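Local coordinates for protein polyketide synthase/nonribosomal peptide synthetase hybrid RzxB (Pseudomonas fluorescens, PDB 5IL6) that probably dehydrates beta-hydroxyacyl intermediates to enoyl chains, as the dehydratase domain of a trans-AT polyketide synthase hybrid associated with rhizoxin biosynthesis, at residues G171-L175 / D208-G213; E42-N46 / G165-G171. Numbering follows the deposited sequence.

Contact 1 of 2, residues G171-L175 / D208-G213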
ATOM      1  N   GLY A 171     -15.302   2.547   2.210  1.00 33.54           N
ATOM      2  CA  GLY A 171     -14.396   2.759   1.095  1.00 34.41           C
ATOM      3  C   GLY A 171     -13.119   1.951   1.171  1.00 33.00           C
ATOM      4  O   GLY A 171     -12.443   1.785   0.147  1.00 27.40           O
ATOM      5  N   HIS A 172     -12.764   1.448   2.356  1.00 32.49           N
ATOM      6  CA  HIS A 172     -11.591   0.594   2.513  1.00 30.83           C
ATOM      7  C   HIS A 172     -11.957  -0.820   2.954  1.00 32.57           C
ATOM      8  O   HIS A 172     -11.062  -1.598   3.305  1.00 37.98           O
ATOM      9  CB  HIS A 172     -10.605   1.225   3.503  1.00 30.80           C
ATOM     10  CG  HIS A 172      -9.742   2.284   2.891  1.00 29.50           C
ATOM     11  ND1 HIS A 172      -8.378   2.145   2.759  1.00 32.56           N
ATOM     12  CD2 HIS A 172     -10.048   3.497   2.372  1.00 28.25           C
ATOM     13  CE1 HIS A 172      -7.881   3.225   2.184  1.00 32.98           C
ATOM     14  NE2 HIS A 172      -8.873   4.063   1.939  1.00 32.83           N
ATOM     15  N   ARG A 173     -13.239  -1.169   2.958  1.00 31.66           N
ATOM     16  CA  ARG A 173     -13.672  -2.552   3.178  1.00 33.05           C
ATOM     17  C   ARG A 173     -13.962  -3.225   1.841  1.00 28.72           C
ATOM     18  O   ARG A 173     -15.087  -3.617   1.539  1.00 29.79           O
ATOM     19  CB  ARG A 173     -14.894  -2.596   4.087  1.00 43.97           C
ATOM     20  CG  ARG A 173     -14.615  -2.307   5.544  1.00 53.23           C
ATOM     21  CD  ARG A 173     -15.910  -2.239   6.331  1.00 59.16           C
ATOM     22  NE  ARG A 173     -16.607  -3.524   6.335  1.00 65.03           N
ATOM     23  CZ  ARG A 173     -16.552  -4.426   7.310  1.00 71.81           C
ATOM     24  NH1 ARG A 173     -15.829  -4.211   8.402  1.00 74.62           N
ATOM     25  NH2 ARG A 173     -17.235  -5.559   7.192  1.00 74.27           N
ATOM     26  N   ARG A 174     -12.913  -3.359   1.035  1.00 28.82           N
ATOM     27  CA  ARG A 174     -13.053  -3.742  -0.362  1.00 32.35           C
ATOM     28  C   ARG A 174     -12.785  -5.221  -0.605  1.00 31.26           C
ATOM     29  O   ARG A 174     -12.753  -5.646  -1.762  1.00 29.85           O
ATOM     30  CB  ARG A 174     -12.121  -2.893  -1.224  1.00 40.12           C
ATOM     31  CG  ARG A 174     -12.285  -1.396  -1.002  1.00 45.59           C
ATOM     32  CD  ARG A 174     -13.546  -0.844  -1.625  1.00 47.12           C
ATOM     33  NE  ARG A 174     -14.753  -1.095  -0.835  1.00 43.73           N
ATOM     34  CZ  ARG A 174     -15.884  -1.614  -1.309  1.00 42.69           C
ATOM     35  NH1 ARG A 174     -16.002  -1.959  -2.589  1.00 47.09           N
ATOM     36  NH2 ARG A 174     -16.923  -1.775  -0.500  1.00 41.54           N
ATOM     37  N   LEU A 175     -12.580  -6.011   0.447  1.00 29.92           N
ATOM     38  CA  LEU A 175     -12.484  -7.458   0.287  1.00 30.41           C
ATOM     39  C   LEU A 175     -13.868  -8.005  -0.036  1.00 33.22           C
ATOM     40  O   LEU A 175     -14.775  -7.957   0.802  1.00 37.99           O
ATOM     41  CB  LEU A 175     -11.932  -8.105   1.555  1.00 31.27           C
ATOM     42  CG  LEU A 175     -10.420  -8.060   1.795  1.00 28.36           C
ATOM     43  CD1 LEU A 175     -10.076  -8.803   3.077  1.00 33.64           C
ATOM     44  CD2 LEU A 175      -9.622  -8.626   0.623  1.00 31.64           C
ATOM     45  N   ASP A 208      -4.541  -1.259  -0.403  1.00 23.37           N
ATOM     46  CA  ASP A 208      -4.776  -1.597   0.997  1.00 21.54           C
ATOM     47  C   ASP A 208      -5.595  -2.876   1.119  1.00 21.86           C
ATOM     48  O   ASP A 208      -5.273  -3.751   1.931  1.00 22.22           O
ATOM     49  CB  ASP A 208      -5.469  -0.428   1.702  1.00 24.87           C
ATOM     50  CG  ASP A 208      -5.705  -0.689   3.179  1.00 28.85           C
ATOM     51  OD1 ASP A 208      -4.716  -0.883   3.915  1.00 26.66           O
ATOM     52  OD2 ASP A 208      -6.879  -0.672   3.607  1.00 31.35           O
ATOM     53  N   ALA A 209      -6.641  -3.016   0.299  1.00 20.59           N
ATOM     54  CA  ALA A 209      -7.456  -4.227   0.333  1.00 22.38           C
ATOM     55  C   ALA A 209      -6.636  -5.453  -0.041  1.00 22.69           C
ATOM     56  O   ALA A 209      -6.827  -6.535   0.529  1.00 25.41           O
ATOM     57  CB  ALA A 209      -8.651  -4.081  -0.608  1.00 23.31           C
ATOM     58  N   ALA A 210      -5.725  -5.311  -1.006  1.00 22.87           N
ATOM     59  CA  ALA A 210      -4.824  -6.412  -1.328  1.00 23.76           C
ATOM     60  C   ALA A 210      -4.047  -6.853  -0.095  1.00 22.05           C
ATOM     61  O   ALA A 210      -3.895  -8.055   0.158  1.00 23.82           O
ATOM     62  CB  ALA A 210      -3.869  -6.000  -2.451  1.00 23.88           C
ATOM     63  N   MET A 211      -3.563  -5.892   0.694  1.00 19.25           N
ATOM     64  CA  MET A 211      -2.832  -6.223   1.913  1.00 19.81           C
ATOM     65  C   MET A 211      -3.754  -6.828   2.964  1.00 20.95           C
ATOM     66  O   MET A 211      -3.349  -7.734   3.702  1.00 21.82           O
ATOM     67  CB  MET A 211      -2.146  -4.975   2.465  1.00 22.46           C
ATOM     68  CG  MET A 211      -1.067  -4.413   1.561  1.00 29.01           C
ATOM     69  SD  MET A 211      -0.179  -3.052   2.340  1.00 34.56           S
ATOM     70  CE  MET A 211       0.612  -2.312   0.919  1.00 38.30           C
ATOM     71  N   GLN A 212      -4.989  -6.331   3.061  1.00 25.51           N
ATOM     72  CA  GLN A 212      -5.945  -6.913   3.996  1.00 31.11           C
ATOM     73  C   GLN A 212      -6.114  -8.406   3.756  1.00 26.90           C
ATOM     74  O   GLN A 212      -6.390  -9.161   4.696  1.00 24.46           O
ATOM     75  CB  GLN A 212      -7.301  -6.218   3.872  1.00 36.97           C
ATOM     76  CG  GLN A 212      -7.306  -4.745   4.241  1.00 34.25           C
ATOM     77  CD  GLN A 212      -8.624  -4.084   3.895  1.00 29.39           C
ATOM     78  OE1 GLN A 212      -9.591  -4.760   3.549  1.00 27.87           O
ATOM     79  NE2 GLN A 212      -8.664  -2.757   3.962  1.00 26.51           N
ATOM     80  N   GLY A 213      -5.953  -8.849   2.509  1.00 25.51           N
ATOM     81  CA  GLY A 213      -6.203 -10.235   2.160  1.00 26.72           C
ATOM     82  C   GLY A 213      -5.312 -11.229   2.873  1.00 27.44           C
ATOM     83  O   GLY A 213      -5.672 -12.407   2.970  1.00 27.69           O
TER

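Contact 2 of 2, residues E42-N46 / G165-G171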
ATOM      1  N   GLU A  42     -11.238   6.434   6.764  1.00 24.22           N
ATOM      2  CA  GLU A  42     -11.732   5.071   6.634  1.00 28.27           C
ATOM      3  C   GLU A  42     -10.683   4.035   7.016  1.00 26.86           C
ATOM      4  O   GLU A  42     -10.878   2.845   6.746  1.00 24.76           O
ATOM      5  CB  GLU A  42     -12.221   4.832   5.204  1.00 32.14           C
ATOM      6  CG  GLU A  42     -13.349   5.770   4.801  1.00 47.23           C
ATOM      7  CD  GLU A  42     -14.015   5.366   3.504  1.00 62.08           C
ATOM      8  OE1 GLU A  42     -13.301   5.220   2.494  1.00 69.32           O
ATOM      9  OE2 GLU A  42     -15.254   5.194   3.496  1.00 67.83           O
ATOM     10  N   HIS A  43      -9.584   4.461   7.639  1.00 23.67           N
ATOM     11  CA  HIS A  43      -8.512   3.572   8.091  1.00 24.25           C
ATOM     12  C   HIS A  43      -8.144   3.995   9.513  1.00 22.05           C
ATOM     13  O   HIS A  43      -7.242   4.813   9.708  1.00 21.24           O
ATOM     14  CB  HIS A  43      -7.319   3.650   7.145  1.00 25.32           C
ATOM     15  CG  HIS A  43      -6.228   2.676   7.462  1.00 26.55           C
ATOM     16  ND1 HIS A  43      -5.210   2.961   8.347  1.00 24.48           N
ATOM     17  CD2 HIS A  43      -5.989   1.425   7.004  1.00 34.03           C
ATOM     18  CE1 HIS A  43      -4.396   1.924   8.426  1.00 29.78           C
ATOM     19  NE2 HIS A  43      -4.845   0.980   7.618  1.00 33.59           N
ATOM     20  N   ARG A  44      -8.833   3.435  10.503  1.00 22.17           N
ATOM     21  CA  ARG A  44      -8.666   3.840  11.893  1.00 21.98           C
ATOM     22  C   ARG A  44      -7.941   2.752  12.670  1.00 23.29           C
ATOM     23  O   ARG A  44      -8.358   1.589  12.660  1.00 25.09           O
ATOM     24  CB  ARG A  44     -10.018   4.147  12.542  1.00 23.82           C
ATOM     25  CG  ARG A  44     -10.660   5.420  12.008  1.00 28.31           C
ATOM     26  CD  ARG A  44     -11.877   5.841  12.826  1.00 32.78           C
ATOM     27  NE  ARG A  44     -12.355   7.168  12.434  1.00 34.34           N
ATOM     28  CZ  ARG A  44     -11.968   8.312  12.993  1.00 33.15           C
ATOM     29  NH1 ARG A  44     -11.088   8.317  13.986  1.00 28.73           N
ATOM     30  NH2 ARG A  44     -12.468   9.464  12.559  1.00 28.90           N
ATOM     31  N   VAL A  45      -6.862   3.139  13.346  1.00 22.37           N
ATOM     32  CA  VAL A  45      -6.049   2.228  14.142  1.00 22.21           C
ATOM     33  C   VAL A  45      -6.119   2.695  15.588  1.00 22.69           C
ATOM     34  O   VAL A  45      -5.717   3.823  15.903  1.00 23.18           O
ATOM     35  CB  VAL A  45      -4.596   2.178  13.648  1.00 25.61           C
ATOM     36  CG1 VAL A  45      -3.763   1.248  14.525  1.00 29.38           C
ATOM     37  CG2 VAL A  45      -4.546   1.741  12.188  1.00 20.74           C
ATOM     38  N   ASN A  46      -6.633   1.834  16.463  1.00 25.12           N
ATOM     39  CA  ASN A  46      -6.838   2.180  17.868  1.00 33.94           C
ATOM     40  C   ASN A  46      -7.643   3.473  17.992  1.00 33.73           C
ATOM     41  O   ASN A  46      -7.398   4.305  18.868  1.00 33.73           O
ATOM     42  CB  ASN A  46      -5.502   2.289  18.606  1.00 36.77           C
ATOM     43  CG  ASN A  46      -4.800   0.949  18.742  1.00 41.28           C
ATOM     44  OD1 ASN A  46      -5.444  -0.096  18.848  1.00 37.62           O
ATOM     45  ND2 ASN A  46      -3.473   0.974  18.739  1.00 47.00           N
ATOM     46  N   GLY A 165      -7.560  -3.856  16.643  1.00 31.03           N
ATOM     47  CA  GLY A 165      -7.619  -2.410  16.712  1.00 32.24           C
ATOM     48  C   GLY A 165      -7.754  -1.676  15.393  1.00 29.02           C
ATOM     49  O   GLY A 165      -7.618  -0.446  15.380  1.00 29.29           O
ATOM     50  N   ILE A 166      -8.021  -2.371  14.291  1.00 24.26           N
ATOM     51  CA  ILE A 166      -8.087  -1.756  12.968  1.00 24.36           C
ATOM     52  C   ILE A 166      -9.527  -1.832  12.480  1.00 25.10           C
ATOM     53  O   ILE A 166     -10.090  -2.926  12.352  1.00 31.61           O
ATOM     54  CB  ILE A 166      -7.136  -2.439  11.973  1.00 24.66           C
ATOM     55  CG1 ILE A 166      -5.696  -2.402  12.496  1.00 23.27           C
ATOM     56  CG2 ILE A 166      -7.223  -1.760  10.607  1.00 28.18           C
ATOM     57  CD1 ILE A 166      -4.730  -3.246  11.687  1.00 27.61           C
ATOM     58  N   GLU A 167     -10.118  -0.671  12.204  1.00 24.22           N
ATOM     59  CA  GLU A 167     -11.488  -0.571  11.721  1.00 26.73           C
ATOM     60  C   GLU A 167     -11.501   0.188  10.404  1.00 27.41           C
ATOM     61  O   GLU A 167     -10.865   1.239  10.283  1.00 23.19           O
ATOM     62  CB  GLU A 167     -12.379   0.126  12.754  1.00 35.20           C
ATOM     63  CG  GLU A 167     -12.380  -0.566  14.107  1.00 48.14           C
ATOM     64  CD  GLU A 167     -13.777  -0.857  14.614  1.00 56.00           C
ATOM     65  OE1 GLU A 167     -14.148  -0.319  15.677  1.00 64.18           O
ATOM     66  OE2 GLU A 167     -14.504  -1.621  13.944  1.00 55.43           O
ATOM     67  N   TYR A 168     -12.226  -0.341   9.424  1.00 27.86           N
ATOM     68  CA  TYR A 168     -12.259   0.222   8.081  1.00 26.85           C
ATOM     69  C   TYR A 168     -13.638   0.785   7.771  1.00 30.00           C
ATOM     70  O   TYR A 168     -14.659   0.173   8.100  1.00 27.97           O
ATOM     71  CB  TYR A 168     -11.911  -0.835   7.030  1.00 26.04           C
ATOM     72  CG  TYR A 168     -10.549  -1.464   7.189  1.00 27.35           C
ATOM     73  CD1 TYR A 168      -9.402  -0.814   6.751  1.00 29.71           C
ATOM     74  CD2 TYR A 168     -10.414  -2.721   7.757  1.00 27.01           C
ATOM     75  CE1 TYR A 168      -8.159  -1.398   6.890  1.00 31.33           C
ATOM     76  CE2 TYR A 168      -9.177  -3.310   7.899  1.00 24.53           C
ATOM     77  CZ  TYR A 168      -8.054  -2.648   7.464  1.00 26.27           C
ATOM     78  OH  TYR A 168      -6.819  -3.236   7.606  1.00 30.96           O
ATOM     79  N   GLY A 169     -13.664   1.956   7.137  1.00 27.97           N
ATOM     80  CA  GLY A 169     -14.885   2.448   6.542  1.00 28.00           C
ATOM     81  C   GLY A 169     -15.188   1.727   5.246  1.00 27.53           C
ATOM     82  O   GLY A 169     -14.365   0.989   4.706  1.00 29.86           O
ATOM     83  N   ALA A 170     -16.395   1.961   4.728  1.00 25.88           N
ATOM     84  CA  ALA A 170     -16.847   1.216   3.556  1.00 29.69           C
ATOM     85  C   ALA A 170     -15.868   1.354   2.399  1.00 30.88           C
ATOM     86  O   ALA A 170     -15.609   0.384   1.678  1.00 26.65           O
ATOM     87  CB  ALA A 170     -18.237   1.693   3.136  1.00 32.57           C
ATOM     88  N   GLY A 171     -15.302   2.547   2.210  1.00 33.54           N
ATOM     89  CA  GLY A 171     -14.396   2.759   1.095  1.00 34.41           C
ATOM     90  C   GLY A 171     -13.119   1.951   1.171  1.00 33.00           C
ATOM     91  O   GLY A 171     -12.443   1.785   0.147  1.00 27.40           O
TER
HETATM   92  O   HOH W   1      -4.701  -2.109   6.140  1.00 41.46           O

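Contact 1 of 2, residues G171-L175 / D208-G213
Polar bonding at this buried contact converges on the side-chain amide of Gln212, which faces the turn Gly171-Leu175 from helix 204-212. Gln212 NE2 donates to the carbonyl His172 O at 2.7 Å, almost linearly (173°), and also to Asp208 OD2, one helical turn earlier, at 2.8 Å; both amide hydrogens thus have acceptors. At the other end of the amide, OE1 is hydrogen-bonded to Tyr158 OH, and the same hydroxyl is hydrogen-bonded to Leu175 N. Asp208 OD2 has a second, weak donor in His172 ND1 (3.3 Å), with the carboxylate oxygen lying at the edge of the imidazole, close to its plane.

Beside this network the packing is by van der Waals contact. Arg174 CB rests on Ala209 CB at 3.7 Å, where the backbones come nearest, while its guanidinium leads away to the carbonyls of Ala190 and Ala170. The methyl Leu175 CD2 touches the backbone carbonyl Ala209 O at 3.5 Å and lies 4.1 Å from Gly213 CA. Arg173 points away from the helix and forms a salt bridge with Glu155 and a cation-pi contact with Tyr158.

Asp208 and Gln212 match the D-x-x-x-Q motif of polyketide synthase dehydratases, whose aspartate is part of the active site in relatives. By analogy, Asp208 probably has that role here. Its OD2 is held chiefly by Gln212 of its own helix, with a weak bond from His172; Gln212 NE2 in turn links it to His172 O, and OD1 receives no bond from either segment.

Contact 2 of 2, residues E42-N46 / G165-G171
Leaving its helix through a Schellman motif, the chain enters this antiparallel pairing at Gly165. The phi of this residue is positive, and a CB would collide with Asn46 OD1; its carbonyl O accepts from Asn46 N at 2.7 Å. Ile166 then lies opposite Val45 in a non-hydrogen-bonded pair, with Ile166 CG1 and Val45 CG2 4.3 Å apart. Glu167 and Arg44 form the hydrogen-bonded pair: Glu167 N donates to Arg44 O at 2.9 Å and Arg44 N to Glu167 O at 3.0 Å. Tyr168 pairs with His43, their rings oblique at 63°; His43 ND1 is hydrogen-bonded to Val50 O, and a water bonded to Tyr168 OH (2.8 Å) reaches His43 NE2 weakly (3.4 Å). Gly169 N extends the ladder to Glu42 O at 3.0 Å, after which Gly171 N is held by the side-chain atom Glu42 OE2 at 2.9 Å.

His43 opens an H-x-x-x-G sequence like that of the family's catalytic histidine, a role it probably shares. Strand 43-45 is the middle of a small sheet, between 48-49 and 166-168; Arg44 and Glu167 occupy its exposed face, while His43 and Tyr168 reach Asp208 on helix 204-212, and Val45 and Ile166 meet Leu228.

Overall arrangement
From the N terminus, the chain passes residues 42-46 early, in the first hotdog-family region, and contact 2 closes a loop of 118 residues when 165-171 returns beside them. Contact 1 follows in series, neither nested nor crossed: it starts at the shared Gly171 and closes a shorter loop of 32 residues on helix 204-212. The centres lie about 10 Å apart, and the two contacts touch, Gln212 NE2 being 3.3 Å from Tyr168 CE1. Together they join the small sheet, built from strands of both regions, to helix 204-212 of the second, consistent with a double-hotdog active site assembled between both halves.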